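Local atomic coordinates of putative xanthine dehydrogenase YAGS fad-binding subunit (Escherichia coli, PDB entry 5G5G), a protein that probably oxidises aldehydes in the periplasm as the subunit of a molybdenum enzyme that holds the pterin cytosine dinucleotide cofactor. Residues G61-L66 with A132-N137; V80-N85 with A111-V116. One frame throughout, in Å; residues are numbered along the deposited sequence. Where two conformers were deposited one is given.

Both interactions belong to the a/b hammerhead region of the chain, with centres 15 Å apart. Along the chain the order is 61-66, 80-85, 111-116, 132-137, so the pairing of interaction 1 brackets that of interaction 2. They belong to different sheets: interaction 1 joins neighbours in a three-strand antiparallel sheet, whereas interaction 2 attaches strand 77-82, outermost within this chain, to strand 111-117 of a seven-strand mixed sheet. The two meet directly, because L66 CD2 lies 3.8 Å from T82 CG2 and A132 and Y134 also pack on I112. The two sheets thus pack against each other through L66, A132 and Y134 on one side and I112 and T82 on the other.

Interaction 1. Residues G61-L66 with A132-N137; sequences GRLTAL and AHYRRN
The phenol ring of Y134 meets the strand 61-66 obliquely, with L63 CD1 3.7 Å from its CE2 and the carbonyl oxygen of R62 slanting toward the same ring. S56, I58 and I112 also touch this side chain, and its hydroxyl is hydrogen-bonded to the backbone N of A57, which ties the far end of the ring to the chain. The first torsion of L63, with CG anti to the backbone N (chi1 -170°), together with the second, sets CD1 against the Y134 ring. On the same sheet face, A132 CB fits against both L63 CD1 and L66 CD1, the latter at 3.9 Å.

The backbones are antiparallel. R62 and R135 form a hydrogen-bonded pair, with R62 N to R135 O at 3.0 Å and the reciprocal bond from R135 N to R62 O. Further along, H133 O is gripped by two amides: T64 N at 2.7 Å, through a bent bond (132° at the hydrogen), and A65 N at 3.3 Å, much straighter (165°). T64 OG1 adds a weak bond to this oxygen, while its CG2 lies 4.1 Å from R135 CB. Near the end of the pair G61, having no side chain, brings CA to 3.2 Å from R135 O. The extra residue on one strand, T64 and A65 both facing H133, makes this a classic beta bulge within the three-strand antiparallel sheet of the hammerhead region.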
ATOM      1  N   GLY C  61       0.226  -3.176 -29.375  1.00 23.42           N
ATOM      2  CA  GLY C  61       0.847  -3.261 -30.677  1.00 25.04           C
ATOM      3  C   GLY C  61       1.696  -4.514 -30.836  1.00 26.13           C
ATOM      4  O   GLY C  61       1.416  -5.560 -30.254  1.00 24.87           O
ATOM      5  N   ARG C  62       2.739  -4.383 -31.656  1.00 27.66           N
ATOM      6  CA  ARG C  62       3.621  -5.473 -32.026  1.00 30.46           C
ATOM      7  C   ARG C  62       5.046  -5.095 -31.628  1.00 28.45           C
ATOM      8  O   ARG C  62       5.463  -3.933 -31.737  1.00 27.58           O
ATOM      9  CB  ARG C  62       3.585  -5.717 -33.547  1.00 35.82           C
ATOM     10  CG  ARG C  62       4.102  -7.095 -33.939  1.00 40.86           C
ATOM     11  CD  ARG C  62       3.817  -7.486 -35.383  1.00 46.45           C
ATOM     12  NE  ARG C  62       4.370  -8.819 -35.689  1.00 50.25           N
ATOM     13  CZ  ARG C  62       3.805  -9.989 -35.368  1.00 50.33           C
ATOM     14  NH1 ARG C  62       2.635 -10.050 -34.742  1.00 50.77           N
ATOM     15  NH2 ARG C  62       4.420 -11.123 -35.694  1.00 52.97           N
ATOM     16  N   LEU C  63       5.766  -6.095 -31.159  1.00 28.36           N
ATOM     17  CA  LEU C  63       7.178  -5.998 -30.872  1.00 28.69           C
ATOM     18  C   LEU C  63       7.869  -6.333 -32.189  1.00 30.27           C
ATOM     19  O   LEU C  63       7.907  -7.493 -32.583  1.00 31.18           O
ATOM     20  CB  LEU C  63       7.499  -7.004 -29.755  1.00 28.41           C
ATOM     21  CG  LEU C  63       8.860  -6.971 -29.096  1.00 27.52           C
ATOM     22  CD1 LEU C  63       9.146  -5.594 -28.523  1.00 26.83           C
ATOM     23  CD2 LEU C  63       8.927  -8.067 -28.049  1.00 27.04           C
ATOM     24  N   THR C  64       8.331  -5.316 -32.909  1.00 31.52           N
ATOM     25  CA  THR C  64       8.911  -5.556 -34.267  1.00 34.99           C
ATOM     26  C   THR C  64      10.274  -6.234 -34.108  1.00 36.42           C
ATOM     27  O   THR C  64      10.573  -7.248 -34.802  1.00 40.15           O
ATOM     28  CB  THR C  64       8.959  -4.283 -35.140  1.00 35.66           C
ATOM     29  OG1 THR C  64       9.503  -3.178 -34.412  1.00 35.75           O
ATOM     30  CG2 THR C  64       7.524  -3.902 -35.576  1.00 36.45           C
ATOM     31  N   ALA C  65      11.026  -5.781 -33.111  1.00 32.25           N
ATOM     32  CA  ALA C  65      12.254  -6.497 -32.747  1.00 30.98           C
ATOM     33  C   ALA C  65      12.619  -6.364 -31.259  1.00 26.12           C
ATOM     34  O   ALA C  65      12.158  -5.464 -30.537  1.00 26.06           O
ATOM     35  CB  ALA C  65      13.387  -6.052 -33.639  1.00 31.52           C
ATOM     36  N   LEU C  66      13.437  -7.292 -30.820  1.00 23.64           N
ATOM     37  CA  LEU C  66      13.867  -7.310 -29.467  1.00 21.84           C
ATOM     38  C   LEU C  66      15.304  -7.762 -29.493  1.00 21.95           C
ATOM     39  O   LEU C  66      15.584  -8.935 -29.650  1.00 22.31           O
ATOM     40  CB  LEU C  66      12.991  -8.278 -28.664  1.00 21.44           C
ATOM     41  CG  LEU C  66      13.327  -8.319 -27.183  1.00 20.94           C
ATOM     42  CD1 LEU C  66      13.242  -6.931 -26.551  1.00 20.79           C
ATOM     43  CD2 LEU C  66      12.366  -9.257 -26.437  1.00 20.92           C
ATOM     44  N   ALA C 132      14.210  -2.707 -27.598  1.00 22.99           N
ATOM     45  CA  ALA C 132      12.870  -3.103 -28.059  1.00 23.48           C
ATOM     46  C   ALA C 132      12.331  -2.052 -29.010  1.00 24.61           C
ATOM     47  O   ALA C 132      12.365  -0.874 -28.679  1.00 24.13           O
ATOM     48  CB  ALA C 132      11.928  -3.245 -26.906  1.00 23.83           C
ATOM     49  N   HIS C 133      11.890  -2.450 -30.186  0.60 25.27           N
ATOM     50  CA  HIS C 133      11.203  -1.512 -31.067  0.60 26.52           C
ATOM     51  C   HIS C 133       9.816  -2.058 -31.396  0.60 26.59           C
ATOM     52  O   HIS C 133       9.593  -3.284 -31.553  0.60 26.50           O
ATOM     53  CB  HIS C 133      12.010  -1.166 -32.328  0.60 27.33           C
ATOM     54  CG  HIS C 133      13.347  -0.542 -32.054  0.60 27.52           C
ATOM     55  ND1 HIS C 133      14.474  -0.869 -32.774  0.60 29.42           N
ATOM     56  CD2 HIS C 133      13.739   0.387 -31.146  0.60 27.55           C
ATOM     57  CE1 HIS C 133      15.504  -0.179 -32.313  0.60 29.06           C
ATOM     58  NE2 HIS C 133      15.085   0.589 -31.323  0.60 28.29           N
ATOM     59  N   TYR C 134       8.895  -1.105 -31.521  1.00 27.05           N
ATOM     60  CA  TYR C 134       7.457  -1.342 -31.589  1.00 26.68           C
ATOM     61  C   TYR C 134       6.724  -0.602 -32.729  1.00 29.06           C
ATOM     62  O   TYR C 134       7.167   0.462 -33.191  1.00 27.96           O
ATOM     63  CB  TYR C 134       6.797  -0.842 -30.312  1.00 25.87           C
ATOM     64  CG  TYR C 134       7.417  -1.248 -29.005  1.00 23.78           C
ATOM     65  CD1 TYR C 134       8.480  -0.521 -28.455  1.00 23.11           C
ATOM     66  CD2 TYR C 134       6.887  -2.307 -28.274  1.00 23.08           C
ATOM     67  CE1 TYR C 134       9.038  -0.860 -27.229  1.00 22.56           C
ATOM     68  CE2 TYR C 134       7.420  -2.653 -27.053  1.00 22.45           C
ATOM     69  CZ  TYR C 134       8.477  -1.918 -26.525  1.00 21.90           C
ATOM     70  OH  TYR C 134       8.984  -2.235 -25.298  1.00 21.13           O
ATOM     71  N   ARG C 135       5.588  -1.189 -33.090  1.00 30.44           N
ATOM     72  CA  ARG C 135       4.538  -0.593 -33.925  1.00 32.49           C
ATOM     73  C   ARG C 135       3.284  -0.525 -33.037  1.00 31.13           C
ATOM     74  O   ARG C 135       2.695  -1.553 -32.720  1.00 29.42           O
ATOM     75  CB  ARG C 135       4.284  -1.502 -35.125  1.00 36.19           C
ATOM     76  CG  ARG C 135       3.243  -1.001 -36.126  1.00 41.58           C
ATOM     77  CD  ARG C 135       3.791   0.107 -37.019  1.00 46.11           C
ATOM     78  NE  ARG C 135       2.705   0.770 -37.774  1.00 51.33           N
ATOM     79  CZ  ARG C 135       2.719   1.067 -39.083  1.00 57.36           C
ATOM     80  NH1 ARG C 135       3.772   0.807 -39.865  1.00 58.10           N
ATOM     81  NH2 ARG C 135       1.660   1.661 -39.626  1.00 59.77           N
ATOM     82  N   ARG C 136       2.892   0.678 -32.629  1.00 30.41           N
ATOM     83  CA  ARG C 136       1.672   0.817 -31.841  1.00 29.82           C
ATOM     84  C   ARG C 136       0.456   0.468 -32.646  1.00 30.54           C
ATOM     85  O   ARG C 136       0.415   0.679 -33.882  1.00 31.81           O
ATOM     86  CB  ARG C 136       1.486   2.246 -31.388  1.00 30.91           C
ATOM     87  CG  ARG C 136       2.516   2.785 -30.446  1.00 31.52           C
ATOM     88  CD  ARG C 136       2.074   4.189 -30.039  1.00 33.81           C
ATOM     89  NE  ARG C 136       3.027   4.749 -29.086  1.00 35.68           N
ATOM     90  CZ  ARG C 136       3.001   4.566 -27.770  1.00 33.31           C
ATOM     91  NH1 ARG C 136       2.052   3.828 -27.189  1.00 32.39           N
ATOM     92  NH2 ARG C 136       3.942   5.154 -27.029  1.00 34.39           N
ATOM     93  N   ASN C 137      -0.550  -0.100 -31.986  0.50 29.98           N
ATOM     94  CA  ASN C 137      -1.864  -0.288 -32.586  0.50 30.64           C
ATOM     95  C   ASN C 137      -2.847   0.510 -31.747  0.50 30.06           C
ATOM     96  O   ASN C 137      -2.529   0.895 -30.620  0.50 28.06           O
ATOM     97  CB  ASN C 137      -2.255  -1.768 -32.647  0.50 31.20           C
ATOM     98  CG  ASN C 137      -1.378  -2.576 -33.602  0.50 32.83           C
ATOM     99  OD1 ASN C 137      -0.454  -2.047 -34.247  0.50 34.19           O
ATOM    100  ND2 ASN C 137      -1.644  -3.870 -33.674  0.50 33.19           N
TER

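Interaction 2. Residues V80-N85 with A111-V116; sequences VITASN and AIALVV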
ATOM      1  N   VAL C  80      20.019 -13.509 -21.663  1.00 16.20           N
ATOM      2  CA  VAL C  80      18.800 -12.710 -21.719  1.00 16.51           C
ATOM      3  C   VAL C  80      17.676 -13.615 -22.224  1.00 17.14           C
ATOM      4  O   VAL C  80      17.797 -14.178 -23.318  1.00 17.82           O
ATOM      5  CB  VAL C  80      18.943 -11.492 -22.688  1.00 17.28           C
ATOM      6  CG1 VAL C  80      17.675 -10.643 -22.655  1.00 17.12           C
ATOM      7  CG2 VAL C  80      20.182 -10.674 -22.303  1.00 17.67           C
ATOM      8  N   ILE C  81      16.620 -13.741 -21.439  1.00 16.70           N
ATOM      9  CA  ILE C  81      15.457 -14.561 -21.771  1.00 17.10           C
ATOM     10  C   ILE C  81      14.451 -13.730 -22.541  1.00 16.57           C
ATOM     11  O   ILE C  81      14.147 -12.619 -22.110  1.00 16.27           O
ATOM     12  CB  ILE C  81      14.773 -15.099 -20.519  1.00 17.80           C
ATOM     13  CG1 ILE C  81      15.821 -15.704 -19.576  1.00 18.47           C
ATOM     14  CG2 ILE C  81      13.660 -16.091 -20.884  1.00 18.38           C
ATOM     15  CD1 ILE C  81      16.786 -16.670 -20.168  1.00 19.20           C
ATOM     16  N   THR C  82      13.906 -14.294 -23.627  1.00 16.45           N
ATOM     17  CA  THR C  82      12.870 -13.647 -24.426  1.00 16.54           C
ATOM     18  C   THR C  82      11.821 -14.655 -24.838  1.00 17.39           C
ATOM     19  O   THR C  82      12.074 -15.829 -24.739  1.00 17.72           O
ATOM     20  CB  THR C  82      13.469 -13.066 -25.723  1.00 16.92           C
ATOM     21  OG1 THR C  82      13.931 -14.137 -26.569  1.00 17.11           O
ATOM     22  CG2 THR C  82      14.652 -12.176 -25.413  1.00 16.57           C
ATOM     23  N   ALA C  83      10.675 -14.197 -25.350  1.00 18.29           N
ATOM     24  CA  ALA C  83       9.663 -15.151 -25.880  1.00 19.53           C
ATOM     25  C   ALA C  83      10.251 -15.973 -26.967  1.00 21.82           C
ATOM     26  O   ALA C  83      10.014 -17.198 -27.065  1.00 23.39           O
ATOM     27  CB  ALA C  83       8.414 -14.440 -26.378  1.00 19.16           C
ATOM     28  N   SER C  84      11.054 -15.322 -27.818  1.00 23.48           N
ATOM     29  CA  SER C  84      11.642 -15.962 -28.919  1.00 25.01           C
ATOM     30  C   SER C  84      12.604 -17.096 -28.517  1.00 25.08           C
ATOM     31  O   SER C  84      12.674 -18.127 -29.215  1.00 27.52           O
ATOM     32  CB  SER C  84      12.343 -14.898 -29.776  1.00 26.48           C
ATOM     33  OG  SER C  84      12.797 -15.483 -30.884  1.00 29.92           O
ATOM     34  N   ASN C  85      13.400 -16.925 -27.472  1.00 22.38           N
ATOM     35  CA  ASN C  85      14.343 -17.983 -27.093  1.00 22.34           C
ATOM     36  C   ASN C  85      13.858 -18.902 -25.975  1.00 22.25           C
ATOM     37  O   ASN C  85      14.526 -19.879 -25.671  1.00 21.61           O
ATOM     38  CB  ASN C  85      15.773 -17.452 -26.832  1.00 22.38           C
ATOM     39  CG  ASN C  85      15.870 -16.603 -25.564  1.00 21.05           C
ATOM     40  OD1 ASN C  85      15.081 -16.763 -24.619  1.00 19.70           O
ATOM     41  ND2 ASN C  85      16.856 -15.690 -25.545  1.00 20.81           N
ATOM     42  N   ALA C 111       5.733  -8.154 -19.415  1.00 13.38           N
ATOM     43  CA  ALA C 111       7.126  -8.585 -19.457  1.00 13.74           C
ATOM     44  C   ALA C 111       7.513  -9.040 -20.872  1.00 14.22           C
ATOM     45  O   ALA C 111       6.770  -9.809 -21.506  1.00 14.89           O
ATOM     46  CB  ALA C 111       7.374  -9.699 -18.492  1.00 13.63           C
ATOM     47  N   ILE C 112       8.659  -8.582 -21.372  1.00 14.42           N
ATOM     48  CA  ILE C 112       9.155  -8.996 -22.695  1.00 14.89           C
ATOM     49  C   ILE C 112      10.540  -9.615 -22.692  1.00 15.39           C
ATOM     50  O   ILE C 112      10.957 -10.216 -23.691  1.00 15.95           O
ATOM     51  CB  ILE C 112       9.069  -7.886 -23.763  1.00 15.73           C
ATOM     52  CG1 ILE C 112       9.932  -6.670 -23.357  1.00 15.76           C
ATOM     53  CG2 ILE C 112       7.617  -7.508 -23.973  1.00 16.19           C
ATOM     54  CD1 ILE C 112      10.039  -5.606 -24.439  1.00 16.76           C
ATOM     55  N   ALA C 113      11.281  -9.428 -21.610  1.00 15.06           N
ATOM     56  CA  ALA C 113      12.611 -10.004 -21.508  1.00 15.16           C
ATOM     57  C   ALA C 113      13.043 -10.047 -20.039  1.00 14.89           C
ATOM     58  O   ALA C 113      12.439  -9.373 -19.168  1.00 14.33           O
ATOM     59  CB  ALA C 113      13.632  -9.251 -22.355  1.00 15.75           C
ATOM     60  N   LEU C 114      14.062 -10.875 -19.780  1.00 14.49           N
ATOM     61  CA  LEU C 114      14.686 -10.931 -18.449  1.00 14.66           C
ATOM     62  C   LEU C 114      16.183 -11.015 -18.632  1.00 14.53           C
ATOM     63  O   LEU C 114      16.660 -11.911 -19.307  1.00 14.99           O
ATOM     64  CB  LEU C 114      14.214 -12.149 -17.642  1.00 15.01           C
ATOM     65  CG  LEU C 114      14.792 -12.230 -16.212  1.00 14.91           C
ATOM     66  CD1 LEU C 114      13.869 -11.493 -15.253  1.00 14.76           C
ATOM     67  CD2 LEU C 114      15.020 -13.669 -15.789  1.00 15.70           C
ATOM     68  N   VAL C 115      16.925 -10.062 -18.063  1.00 14.10           N
ATOM     69  CA  VAL C 115      18.385 -10.172 -18.103  1.00 14.50           C
ATOM     70  C   VAL C 115      18.846 -10.837 -16.812  1.00 14.20           C
ATOM     71  O   VAL C 115      18.435 -10.381 -15.738  1.00 14.89           O
ATOM     72  CB  VAL C 115      19.052  -8.798 -18.204  1.00 14.86           C
ATOM     73  CG1 VAL C 115      20.559  -8.928 -18.213  1.00 15.61           C
ATOM     74  CG2 VAL C 115      18.598  -8.055 -19.449  1.00 15.41           C
ATOM     75  N   VAL C 116      19.690 -11.869 -16.910  1.00 13.94           N
ATOM     76  CA  VAL C 116      20.205 -12.618 -15.784  1.00 13.58           C
ATOM     77  C   VAL C 116      21.669 -12.236 -15.655  1.00 13.65           C
ATOM     78  O   VAL C 116      22.407 -12.290 -16.649  1.00 13.82           O
ATOM     79  CB  VAL C 116      20.127 -14.139 -16.094  1.00 14.07           C
ATOM     80  CG1 VAL C 116      20.644 -14.949 -14.929  1.00 14.27           C
ATOM     81  CG2 VAL C 116      18.695 -14.499 -16.396  1.00 14.03           C
TER
HETATM   82  O   HOH W   1       9.710 -11.380 -25.640  1.00 18.12           O
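V80 and I81 run against L114 and V115 as an antiparallel strand pair, and the chain then leads into a short, weakly bonded helical turn, with T82 at the N-cap and a capping box formed with N85. Backbone bonds set the register: I81 N to L114 O is 2.8 Å and L114 N to I81 O is 2.9 Å. Flanking this pair are two CA-H...O contacts, A113 CA to I81 O at 3.1 Å and V80 CA to L114 O.

Apolar packing is divided between the sheet faces. V80 and V115 extend alongside each other from neighbouring strands, with their CG2 methyls 4.2 Å apart and A113 CB near V80 CG1. On the face of I81 and L114 the CB atoms approach each other, and helix 250-262 covers this side through A258 and A261.

Side-chain polar bonds secure the turn after I81. N85 N donates to T82 OG1, completing the box, and N85 OD1 receives T82 N from above its carbonyl plane. ND2 of the same amide donates almost in its own plane to V80 O; bonds at OD1 and ND2 together fix the rotation of the N85 amide. Beyond the directly paired residues, a water bridges the segments, accepting from A83 N at 3.0 Å and donating to I112 O at 2.6 Å.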